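Local coordinates for protein PAN2-PAN3 deadenylation complex catalytic subunit pan2 (PDB 4CZX) that probably shortens mRNA poly(A) tails as the exonuclease subunit of the PAN deadenylation complex, the part given being its N-terminal WD40 beta-propeller domain, at residues W43-G52 with A64-L75; V85-V93 with I106-M117. All coordinates share one frame; numbering follows the deposited sequence. Where two conformers were deposited one is given.

Contact 1: W43-G52 with A64-L75; sequences WIGTQKGFAG and AFRIHPETDGPL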
loop_
_atom_site.group_PDB
_atom_site.type_symbol
_atom_site.label_atom_id
_atom_site.label_comp_id
_atom_site.label_asym_id
_atom_site.label_seq_id
_atom_site.Cartn_x
_atom_site.Cartn_y
_atom_site.Cartn_z
ATOM N N TRP A 43 -18.347 0.604 -25.665
ATOM C CA TRP A 43 -17.996 1.031 -24.313
ATOM C C TRP A 43 -19.030 0.592 -23.280
ATOM O O TRP A 43 -20.242 0.691 -23.518
ATOM C CB TRP A 43 -17.832 2.547 -24.272
ATOM C CG TRP A 43 -16.612 3.012 -25.038
ATOM C CD1 TRP A 43 -16.528 3.250 -26.378
ATOM C CD2 TRP A 43 -15.302 3.256 -24.503
ATOM N NE1 TRP A 43 -15.249 3.646 -26.711
ATOM C CE2 TRP A 43 -14.480 3.659 -25.577
ATOM C CE3 TRP A 43 -14.748 3.186 -23.216
ATOM C CZ2 TRP A 43 -13.127 3.989 -25.409
ATOM C CZ3 TRP A 43 -13.399 3.512 -23.051
ATOM C CH2 TRP A 43 -12.610 3.912 -24.139
ATOM N N ILE A 44 -18.544 0.108 -22.135
ATOM C CA ILE A 44 -19.410 -0.394 -21.053
ATOM C C ILE A 44 -19.014 0.267 -19.742
ATOM O O ILE A 44 -17.827 0.328 -19.413
ATOM C CB ILE A 44 -19.304 -1.934 -20.910
ATOM C CG1 ILE A 44 -19.572 -2.618 -22.253
ATOM C CG2 ILE A 44 -20.203 -2.470 -19.775
ATOM C CD1 ILE A 44 -19.402 -4.115 -22.221
ATOM N N GLY A 45 -19.991 0.777 -18.990
ATOM C CA GLY A 45 -19.683 1.392 -17.710
ATOM C C GLY A 45 -20.090 0.531 -16.520
ATOM O O GLY A 45 -21.017 -0.269 -16.635
ATOM N N THR A 46 -19.389 0.675 -15.390
ATOM C CA THR A 46 -19.747 -0.032 -14.144
ATOM C C THR A 46 -20.424 0.885 -13.134
ATOM O O THR A 46 -20.414 2.107 -13.274
ATOM C CB THR A 46 -18.503 -0.663 -13.416
ATOM O OG1 THR A 46 -17.782 0.359 -12.715
ATOM C CG2 THR A 46 -17.568 -1.391 -14.392
ATOM N N GLN A 47 -20.960 0.280 -12.075
ATOM C CA GLN A 47 -21.692 1.008 -11.053
ATOM C C GLN A 47 -20.786 1.884 -10.183
ATOM O O GLN A 47 -21.280 2.597 -9.307
ATOM C CB GLN A 47 -22.475 0.020 -10.162
ATOM C CG GLN A 47 -23.523 -0.809 -10.915
ATOM C CD GLN A 47 -24.622 0.054 -11.487
ATOM O OE1 GLN A 47 -24.913 1.124 -10.950
ATOM N NE2 GLN A 47 -25.232 -0.392 -12.598
ATOM N N LYS A 48 -19.467 1.807 -10.399
ATOM C CA LYS A 48 -18.515 2.624 -9.646
ATOM C C LYS A 48 -17.652 3.468 -10.586
ATOM O O LYS A 48 -16.647 4.052 -10.180
ATOM C CB LYS A 48 -17.624 1.749 -8.751
ATOM C CG LYS A 48 -18.375 1.126 -7.557
ATOM C CD LYS A 48 -17.613 -0.077 -6.998
ATOM C CE LYS A 48 -16.334 0.338 -6.270
ATOM N NZ LYS A 48 -15.290 -0.747 -6.234
ATOM N N GLY A 49 -18.034 3.527 -11.848
ATOM C CA GLY A 49 -17.344 4.419 -12.767
ATOM C C GLY A 49 -16.176 3.855 -13.561
ATOM O O GLY A 49 -15.418 4.616 -14.165
ATOM N N PHE A 50 -16.009 2.537 -13.595
ATOM C CA PHE A 50 -15.028 2.000 -14.549
ATOM C C PHE A 50 -15.602 2.042 -15.966
ATOM O O PHE A 50 -16.783 1.741 -16.179
ATOM C CB PHE A 50 -14.623 0.563 -14.196
ATOM C CG PHE A 50 -13.152 0.399 -13.956
ATOM C CD1 PHE A 50 -12.270 0.273 -15.027
ATOM C CD2 PHE A 50 -12.651 0.367 -12.673
ATOM C CE1 PHE A 50 -10.905 0.124 -14.799
ATOM C CE2 PHE A 50 -11.289 0.218 -12.436
ATOM C CZ PHE A 50 -10.414 0.093 -13.498
ATOM N N ALA A 51 -14.762 2.438 -16.919
ATOM C CA ALA A 51 -15.087 2.373 -18.338
ATOM C C ALA A 51 -14.252 1.280 -18.972
ATOM O O ALA A 51 -13.020 1.259 -18.805
ATOM C CB ALA A 51 -14.809 3.710 -19.022
ATOM N N GLY A 52 -14.906 0.357 -19.668
ATOM C CA GLY A 52 -14.189 -0.636 -20.454
ATOM C C GLY A 52 -14.554 -0.526 -21.928
ATOM O O GLY A 52 -15.723 -0.349 -22.254
ATOM N N ALA A 64 -9.283 0.095 -20.534
ATOM C CA ALA A 64 -10.179 0.166 -19.387
ATOM C C ALA A 64 -9.563 1.051 -18.323
ATOM O O ALA A 64 -8.361 0.951 -18.041
ATOM C CB ALA A 64 -10.478 -1.231 -18.839
ATOM N N PHE A 65 -10.381 1.931 -17.750
ATOM C CA PHE A 65 -9.901 2.873 -16.742
ATOM C C PHE A 65 -11.070 3.494 -15.997
ATOM O O PHE A 65 -12.167 3.611 -16.533
ATOM C CB PHE A 65 -9.027 3.968 -17.383
ATOM C CG PHE A 65 -9.587 4.524 -18.671
ATOM C CD1 PHE A 65 -10.441 5.620 -18.661
ATOM C CD2 PHE A 65 -9.252 3.956 -19.885
ATOM C CE1 PHE A 65 -10.964 6.139 -19.869
ATOM C CE2 PHE A 65 -9.787 4.453 -21.089
ATOM C CZ PHE A 65 -10.632 5.548 -21.077
ATOM N N ARG A 66 -10.828 3.884 -14.752
ATOM C CA ARG A 66 -11.870 4.494 -13.947
ATOM C C ARG A 66 -11.949 5.978 -14.270
ATOM O O ARG A 66 -10.929 6.649 -14.371
ATOM C CB ARG A 66 -11.612 4.273 -12.453
ATOM C CG ARG A 66 -12.860 4.572 -11.620
ATOM C CD ARG A 66 -12.597 4.390 -10.092
ATOM N NE ARG A 66 -12.247 3.021 -9.718
ATOM C CZ ARG A 66 -13.112 2.012 -9.673
ATOM N NH1 ARG A 66 -14.376 2.216 -10.007
ATOM N NH2 ARG A 66 -12.716 0.795 -9.305
ATOM N N ILE A 67 -13.157 6.500 -14.449
ATOM C CA ILE A 67 -13.293 7.872 -14.936
ATOM C C ILE A 67 -13.722 8.881 -13.850
ATOM O O ILE A 67 -13.805 10.081 -14.115
ATOM C CB ILE A 67 -14.268 7.925 -16.169
ATOM C CG1 ILE A 67 -15.652 7.330 -15.867
ATOM C CG2 ILE A 67 -13.652 7.149 -17.329
ATOM C CD1 ILE A 67 -16.618 8.259 -15.140
ATOM N N HIS A 68 -13.983 8.409 -12.631
ATOM C CA HIS A 68 -14.216 9.319 -11.504
ATOM C C HIS A 68 -13.959 8.557 -10.195
ATOM O O HIS A 68 -13.814 7.339 -10.235
ATOM C CB HIS A 68 -15.635 9.935 -11.553
ATOM C CG HIS A 68 -16.758 8.947 -11.432
ATOM N ND1 HIS A 68 -18.054 9.266 -11.785
ATOM C CD2 HIS A 68 -16.795 7.671 -10.980
ATOM C CE1 HIS A 68 -18.834 8.223 -11.577
ATOM N NE2 HIS A 68 -18.099 7.245 -11.075
ATOM N N PRO A 69 -13.878 9.262 -9.050
ATOM C CA PRO A 69 -13.705 8.533 -7.778
ATOM C C PRO A 69 -14.805 7.496 -7.592
ATOM O O PRO A 69 -15.961 7.790 -7.908
ATOM C CB PRO A 69 -13.803 9.633 -6.721
ATOM C CG PRO A 69 -13.429 10.885 -7.438
ATOM C CD PRO A 69 -13.909 10.722 -8.846
ATOM N N GLU A 70 -14.471 6.301 -7.106
ATOM C CA GLU A 70 -15.462 5.219 -7.096
ATOM C C GLU A 70 -16.664 5.514 -6.194
ATOM O O GLU A 70 -17.737 4.955 -6.399
ATOM C CB GLU A 70 -14.820 3.892 -6.687
ATOM C CG GLU A 70 -14.328 3.823 -5.267
ATOM C CD GLU A 70 -13.276 2.743 -5.104
ATOM O OE1 GLU A 70 -13.635 1.545 -5.113
ATOM O OE2 GLU A 70 -12.084 3.093 -5.000
ATOM N N THR A 71 -16.493 6.408 -5.224
ATOM C CA THR A 71 -17.607 6.863 -4.390
ATOM C C THR A 71 -18.633 7.724 -5.140
ATOM O O THR A 71 -19.736 7.968 -4.643
ATOM C CB THR A 71 -17.076 7.644 -3.175
ATOM O OG1 THR A 71 -16.121 8.621 -3.614
ATOM C CG2 THR A 71 -16.394 6.688 -2.225
ATOM N N ASP A 72 -18.281 8.170 -6.341
ATOM C CA ASP A 72 -19.204 8.938 -7.176
ATOM C C ASP A 72 -20.313 8.078 -7.758
ATOM O O ASP A 72 -21.328 8.598 -8.202
ATOM C CB ASP A 72 -18.463 9.625 -8.329
ATOM C CG ASP A 72 -17.772 10.908 -7.905
ATOM O OD1 ASP A 72 -17.729 11.215 -6.690
ATOM O OD2 ASP A 72 -17.257 11.617 -8.795
ATOM N N GLY A 73 -20.119 6.767 -7.779
ATOM C CA GLY A 73 -21.168 5.879 -8.251
ATOM C C GLY A 73 -21.085 5.514 -9.728
ATOM O O GLY A 73 -19.995 5.406 -10.292
ATOM N N PRO A 74 -22.248 5.308 -10.366
ATOM C CA PRO A 74 -22.278 4.722 -11.708
ATOM C C PRO A 74 -21.750 5.636 -12.804
ATOM O O PRO A 74 -21.851 6.855 -12.711
ATOM C CB PRO A 74 -23.775 4.439 -11.948
ATOM C CG PRO A 74 -24.494 5.278 -10.955
ATOM C CD PRO A 74 -23.590 5.363 -9.755
ATOM N N LEU A 75 -21.192 5.021 -13.834
ATOM C CA LEU A 75 -20.883 5.731 -15.062
ATOM C C LEU A 75 -22.238 5.921 -15.739
ATOM O O LEU A 75 -22.903 4.941 -16.050
ATOM C CB LEU A 75 -19.904 4.937 -15.935
ATOM C CG LEU A 75 -18.990 5.747 -16.865
ATOM C CD1 LEU A 75 -17.984 4.835 -17.578
ATOM C CD2 LEU A 75 -19.817 6.524 -17.880
#

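Contact 2: V85-V93 with I106-M117; sequences VIFLGSRSV and IRHESMQDLRAM. With PO4 (phosphate ion), chain D.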
loop_
_atom_site.group_PDB
_atom_site.type_symbol
_atom_site.label_atom_id
_atom_site.label_comp_id
_atom_site.label_asym_id
_atom_site.label_seq_id
_atom_site.Cartn_x
_atom_site.Cartn_y
_atom_site.Cartn_z
ATOM N N VAL A 85 -13.307 10.273 -25.776
ATOM C CA VAL A 85 -14.597 9.900 -25.223
ATOM C C VAL A 85 -14.930 10.796 -24.048
ATOM O O VAL A 85 -14.067 11.076 -23.210
ATOM C CB VAL A 85 -14.600 8.437 -24.761
ATOM C CG1 VAL A 85 -16.018 8.029 -24.228
ATOM C CG2 VAL A 85 -14.127 7.533 -25.895
ATOM N N ILE A 86 -16.184 11.234 -23.976
ATOM C CA ILE A 86 -16.660 11.991 -22.826
ATOM C C ILE A 86 -17.484 11.076 -21.918
ATOM O O ILE A 86 -18.340 10.312 -22.381
ATOM C CB ILE A 86 -17.483 13.217 -23.252
ATOM C CG1 ILE A 86 -16.750 13.979 -24.369
ATOM C CG2 ILE A 86 -17.751 14.141 -22.063
ATOM C CD1 ILE A 86 -17.516 15.164 -24.886
ATOM N N PHE A 87 -17.172 11.138 -20.631
ATOM C CA PHE A 87 -17.767 10.264 -19.613
ATOM C C PHE A 87 -18.498 11.105 -18.577
ATOM O O PHE A 87 -17.933 12.070 -18.054
ATOM C CB PHE A 87 -16.688 9.430 -18.909
ATOM C CG PHE A 87 -15.757 8.689 -19.841
ATOM C CD1 PHE A 87 -14.566 9.274 -20.284
ATOM C CD2 PHE A 87 -16.041 7.385 -20.215
ATOM C CE1 PHE A 87 -13.681 8.573 -21.131
ATOM C CE2 PHE A 87 -15.184 6.675 -21.039
ATOM C CZ PHE A 87 -13.992 7.265 -21.509
ATOM N N LEU A 88 -19.735 10.736 -18.250
ATOM C CA LEU A 88 -20.499 11.489 -17.262
ATOM C C LEU A 88 -20.738 10.668 -15.994
ATOM O O LEU A 88 -21.178 9.523 -16.054
ATOM C CB LEU A 88 -21.859 11.949 -17.828
ATOM C CG LEU A 88 -22.630 12.904 -16.898
ATOM C CD1 LEU A 88 -23.376 13.955 -17.702
ATOM C CD2 LEU A 88 -23.632 12.177 -15.978
ATOM N N GLY A 89 -20.438 11.273 -14.848
ATOM C CA GLY A 89 -20.804 10.716 -13.555
ATOM C C GLY A 89 -21.659 11.746 -12.841
ATOM O O GLY A 89 -21.808 12.870 -13.330
ATOM N N SER A 90 -22.216 11.382 -11.688
ATOM C CA SER A 90 -23.083 12.298 -10.957
ATOM C C SER A 90 -22.401 13.590 -10.532
ATOM O O SER A 90 -23.065 14.618 -10.395
ATOM C CB SER A 90 -23.657 11.602 -9.714
ATOM O OG SER A 90 -24.763 10.810 -10.095
ATOM N N ARG A 91 -21.085 13.539 -10.310
ATOM C CA ARG A 91 -20.371 14.668 -9.709
ATOM C C ARG A 91 -19.367 15.332 -10.655
ATOM O O ARG A 91 -18.713 16.317 -10.288
ATOM C CB ARG A 91 -19.623 14.213 -8.439
ATOM C CG ARG A 91 -20.531 13.602 -7.355
ATOM C CD ARG A 91 -21.515 14.630 -6.807
ATOM N NE ARG A 91 -20.834 15.886 -6.524
ATOM C CZ ARG A 91 -20.133 16.130 -5.418
ATOM N NH1 ARG A 91 -20.039 15.208 -4.469
ATOM N NH2 ARG A 91 -19.530 17.302 -5.261
ATOM N N SER A 92 -19.235 14.803 -11.863
ATOM C CA SER A 92 -18.165 15.272 -12.737
ATOM C C SER A 92 -18.329 14.826 -14.175
ATOM O O SER A 92 -19.112 13.922 -14.480
ATOM C CB SER A 92 -16.807 14.777 -12.217
ATOM O OG SER A 92 -16.711 13.369 -12.372
ATOM N N VAL A 93 -17.566 15.473 -15.055
ATOM C CA VAL A 93 -17.507 15.097 -16.456
ATOM C C VAL A 93 -16.029 14.897 -16.769
ATOM O O VAL A 93 -15.195 15.700 -16.357
ATOM C CB VAL A 93 -18.120 16.170 -17.372
ATOM C CG1 VAL A 93 -18.122 15.708 -18.828
ATOM C CG2 VAL A 93 -19.540 16.520 -16.916
ATOM N N ILE A 106 -13.584 17.886 -15.245
ATOM C CA ILE A 106 -14.378 18.978 -14.726
ATOM C C ILE A 106 -15.193 18.478 -13.535
ATOM O O ILE A 106 -16.000 17.557 -13.655
ATOM C CB ILE A 106 -15.309 19.574 -15.812
ATOM C CG1 ILE A 106 -14.479 20.103 -16.990
ATOM C CG2 ILE A 106 -16.166 20.682 -15.223
ATOM C CD1 ILE A 106 -15.312 20.654 -18.150
ATOM N N ARG A 107 -14.950 19.075 -12.376
ATOM C CA ARG A 107 -15.660 18.699 -11.160
ATOM C C ARG A 107 -16.191 19.982 -10.542
ATOM O O ARG A 107 -15.593 20.544 -9.621
ATOM C CB ARG A 107 -14.747 17.937 -10.193
ATOM C CG ARG A 107 -15.509 17.196 -9.086
ATOM C CD ARG A 107 -14.595 16.435 -8.121
ATOM N NE ARG A 107 -15.410 15.729 -7.133
ATOM C CZ ARG A 107 -15.928 14.513 -7.319
ATOM N NH1 ARG A 107 -15.687 13.843 -8.440
ATOM N NH2 ARG A 107 -16.690 13.965 -6.382
ATOM N N HIS A 108 -17.306 20.449 -11.092
ATOM C CA HIS A 108 -17.897 21.745 -10.756
ATOM C C HIS A 108 -18.833 21.602 -9.551
ATOM O O HIS A 108 -19.470 20.558 -9.385
ATOM C CB HIS A 108 -18.641 22.280 -11.991
ATOM C CG HIS A 108 -19.098 23.699 -11.882
ATOM N ND1 HIS A 108 -20.255 24.064 -11.225
ATOM C CD2 HIS A 108 -18.586 24.840 -12.400
ATOM C CE1 HIS A 108 -20.420 25.371 -11.320
ATOM N NE2 HIS A 108 -19.423 25.865 -12.030
ATOM N N GLU A 109 -18.906 22.638 -8.712
ATOM C CA GLU A 109 -19.756 22.615 -7.518
ATOM C C GLU A 109 -21.229 22.378 -7.830
ATOM O O GLU A 109 -21.949 21.827 -7.011
ATOM C CB GLU A 109 -19.623 23.921 -6.735
ATOM C CG GLU A 109 -18.287 24.094 -6.043
ATOM C CD GLU A 109 -18.227 25.361 -5.201
ATOM O OE1 GLU A 109 -19.294 25.986 -4.981
ATOM O OE2 GLU A 109 -17.112 25.734 -4.766
ATOM N N SER A 110 -21.677 22.793 -9.008
ATOM C CA SER A 110 -23.083 22.639 -9.374
ATOM C C SER A 110 -23.368 21.256 -9.947
ATOM O O SER A 110 -24.498 20.953 -10.323
ATOM C CB SER A 110 -23.498 23.714 -10.377
ATOM O OG SER A 110 -23.456 25.002 -9.783
ATOM N N MET A 111 -22.339 20.419 -10.022
ATOM C CA MET A 111 -22.530 19.035 -10.434
ATOM C C MET A 111 -22.824 18.190 -9.204
ATOM O O MET A 111 -21.914 17.644 -8.582
ATOM C CB MET A 111 -21.297 18.510 -11.181
ATOM C CG MET A 111 -20.992 19.276 -12.438
ATOM S SD MET A 111 -19.444 18.748 -13.208
ATOM C CE MET A 111 -19.491 19.679 -14.739
ATOM N N GLN A 112 -24.108 18.090 -8.854
ATOM C CA GLN A 112 -24.507 17.392 -7.638
ATOM C C GLN A 112 -25.080 16.013 -7.925
ATOM O O GLN A 112 -24.822 15.068 -7.182
ATOM C CB GLN A 112 -25.512 18.231 -6.851
ATOM C CG GLN A 112 -24.864 19.412 -6.138
ATOM C CD GLN A 112 -23.656 18.995 -5.293
ATOM O OE1 GLN A 112 -23.736 18.069 -4.478
ATOM N NE2 GLN A 112 -22.528 19.678 -5.492
ATOM N N ASP A 113 -25.881 15.903 -8.979
ATOM C CA ASP A 113 -26.407 14.612 -9.393
ATOM C C ASP A 113 -26.710 14.628 -10.892
ATOM O O ASP A 113 -27.872 14.533 -11.306
ATOM C CB ASP A 113 -27.658 14.246 -8.586
ATOM C CG ASP A 113 -28.066 12.792 -8.772
ATOM O OD1 ASP A 113 -27.297 12.029 -9.395
ATOM O OD2 ASP A 113 -29.150 12.402 -8.296
ATOM N N LEU A 114 -25.652 14.767 -11.695
ATOM C CA LEU A 114 -25.769 14.743 -13.155
ATOM C C LEU A 114 -26.238 13.384 -13.641
ATOM O O LEU A 114 -25.831 12.369 -13.088
ATOM C CB LEU A 114 -24.422 15.064 -13.811
ATOM C CG LEU A 114 -23.769 16.401 -13.471
ATOM C CD1 LEU A 114 -22.440 16.489 -14.206
ATOM C CD2 LEU A 114 -24.676 17.543 -13.875
ATOM N N ARG A 115 -27.067 13.364 -14.684
ATOM C CA ARG A 115 -27.611 12.112 -15.212
ATOM C C ARG A 115 -27.500 11.983 -16.724
ATOM O O ARG A 115 -27.615 10.880 -17.277
ATOM C CB ARG A 115 -29.091 11.973 -14.825
ATOM C CG ARG A 115 -29.348 11.870 -13.318
ATOM C CD ARG A 115 -28.707 10.627 -12.715
ATOM N NE ARG A 115 -28.985 10.572 -11.271
ATOM C CZ ARG A 115 -30.070 10.016 -10.732
ATOM N NH1 ARG A 115 -30.991 9.441 -11.502
ATOM N NH2 ARG A 115 -30.241 10.032 -9.409
ATOM N N ALA A 116 -27.298 13.114 -17.398
ATOM C CA ALA A 116 -27.439 13.148 -18.834
ATOM C C ALA A 116 -26.631 14.258 -19.466
ATOM O O ALA A 116 -26.429 15.325 -18.887
ATOM C CB ALA A 116 -28.927 13.317 -19.221
ATOM N N MET A 117 -26.209 14.010 -20.688
ATOM C CA MET A 117 -25.650 15.086 -21.483
ATOM C C MET A 117 -25.855 14.879 -22.960
ATOM O O MET A 117 -26.110 13.759 -23.425
ATOM C CB MET A 117 -24.182 15.226 -21.192
ATOM C CG MET A 117 -23.476 14.032 -21.538
ATOM S SD MET A 117 -21.791 14.443 -21.173
ATOM C CE MET A 117 -21.257 12.857 -21.438
HETATM P P PO4 D . -16.050 16.651 -3.478
HETATM O O1 PO4 D . -17.243 17.431 -2.975
HETATM O O2 PO4 D . -16.441 15.198 -3.613
HETATM O O3 PO4 D . -15.612 17.202 -4.814
HETATM O O4 PO4 D . -14.905 16.784 -2.497
HETATM O O HOH W 1 -18.845 18.115 -8.122
#

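Contact 1: W43-G52 with A64-L75
With CG turned away from its backbone N (chi1 -165°) and the chain bent at chi3 (-63°), R66 passes across F50 from ring face to edge and brings its guanidinium to the backbone of K48. CB of R66 lies over one face of the F50 ring, 4.2 Å from the ring centroid, a CH-pi contact. Further out the roles reverse: ring and guanidinium planes stand 80° apart, so F50 CD2 meets one face of the guanidinium, 3.4 Å from R66 NH2. CB of E70 covers the opposite face, and at the edge NH1 makes a weak bond to K48 O. K48 and E70 run side by side, pointing the same way, and K48 NZ reaches E70 OE1 at 3.0 Å in a salt bridge. D24 is the stronger partner of both cations and also bonds T46 OG1.

F50 and R66 form a non-hydrogen-bonded pair of the antiparallel hairpin 50-55/60-66, part of one propeller blade. Next to it A51 and F65 exchange two backbone bonds, and I67 N binds G49 O at 3.0 Å. On the other side of the sheet from F50, A51 CB packs 3.7 Å from L75 CD1.

Residues 67-75, which lead to the next blade, fold back on the turn T46-G49. T46 O accepts both G49 N and L75 N, the latter at 3.1 Å. H68 NE2 binds G73 O 2.8 Å away, close to the ring plane, which sets the ring against G49 CA; a CB on G49 would collide with NE2.

The backbone of A64 and R66 O also bond the chain of another protein. The shared D24 carboxylate probably helps hold the like charges of K48 and R66 close together, with E70 a second, weak partner of K48.

Contact 2: V85-V93 with I106-M117
R91 and R107 cross obliquely, their guanidinium planes 51° apart, with R107 NH2 over one face of the R91 group. On the opposite face lies Q112, whose side chain runs alongside R91. Bends at chi2 (-64°) and chi3 (-46°) curl R91 back so that NE binds M111 O at 2.9 Å, in the carbonyl plane and near its own guanidinium plane. A phosphate, probably from the crystallisation liquor, bridges the two arginines: R107 gives NE to O3 at 2.8 Å and NH2 to O2, while R91 NH2 reaches O1. R107 NH1 is held by D72. Shortening R91 to alanine would probably leave M111 O without this side-chain donor and the phosphate on R107 alone of the two.

In the beta-propeller, this is where one blade hands over to the next: V93 and I106 pair within the blade 77-106, whereas strand 114-117 belongs to the following one. L114 N joins S90 O across the junction, and S90 OG meets D113 OD1 at 2.9 Å nearly along its C-O axis. R115 grips that carboxylate side-on with two nitrogens, NE approaching OD1 from above the plane.

Between the two blades, V93 crosses L114 at about a right angle, CG2 to CD1 4.0 Å. M117 CE ends 3.8 Å from I86 CG2, and M111 CE packs against V93 CG2 at 3.8 Å.

Overall arrangement
Both contacts are mostly buried and lie on the same side of the chain's centre, their own centres about 12 Å apart, but they join different levels of the fold. Contact 1 pairs strands within the blade 32-66 and fastens the start of the linker to the next blade; contact 2 closes a pair inside the blade 77-106 and also packs that blade against strand 114-117 of its successor. Backbone pairing carries more of contact 1, with charge collected round a carboxylate. In contact 2 apolar chains form the interior, and R91 and R107, at its solvent-facing rim, meet a phosphate. The two meet directly: D72 OD2 of contact 1 lies 2.7 Å from R107 NH1 of contact 2, a salt bridge, and A51 CB packs on F87 CE2.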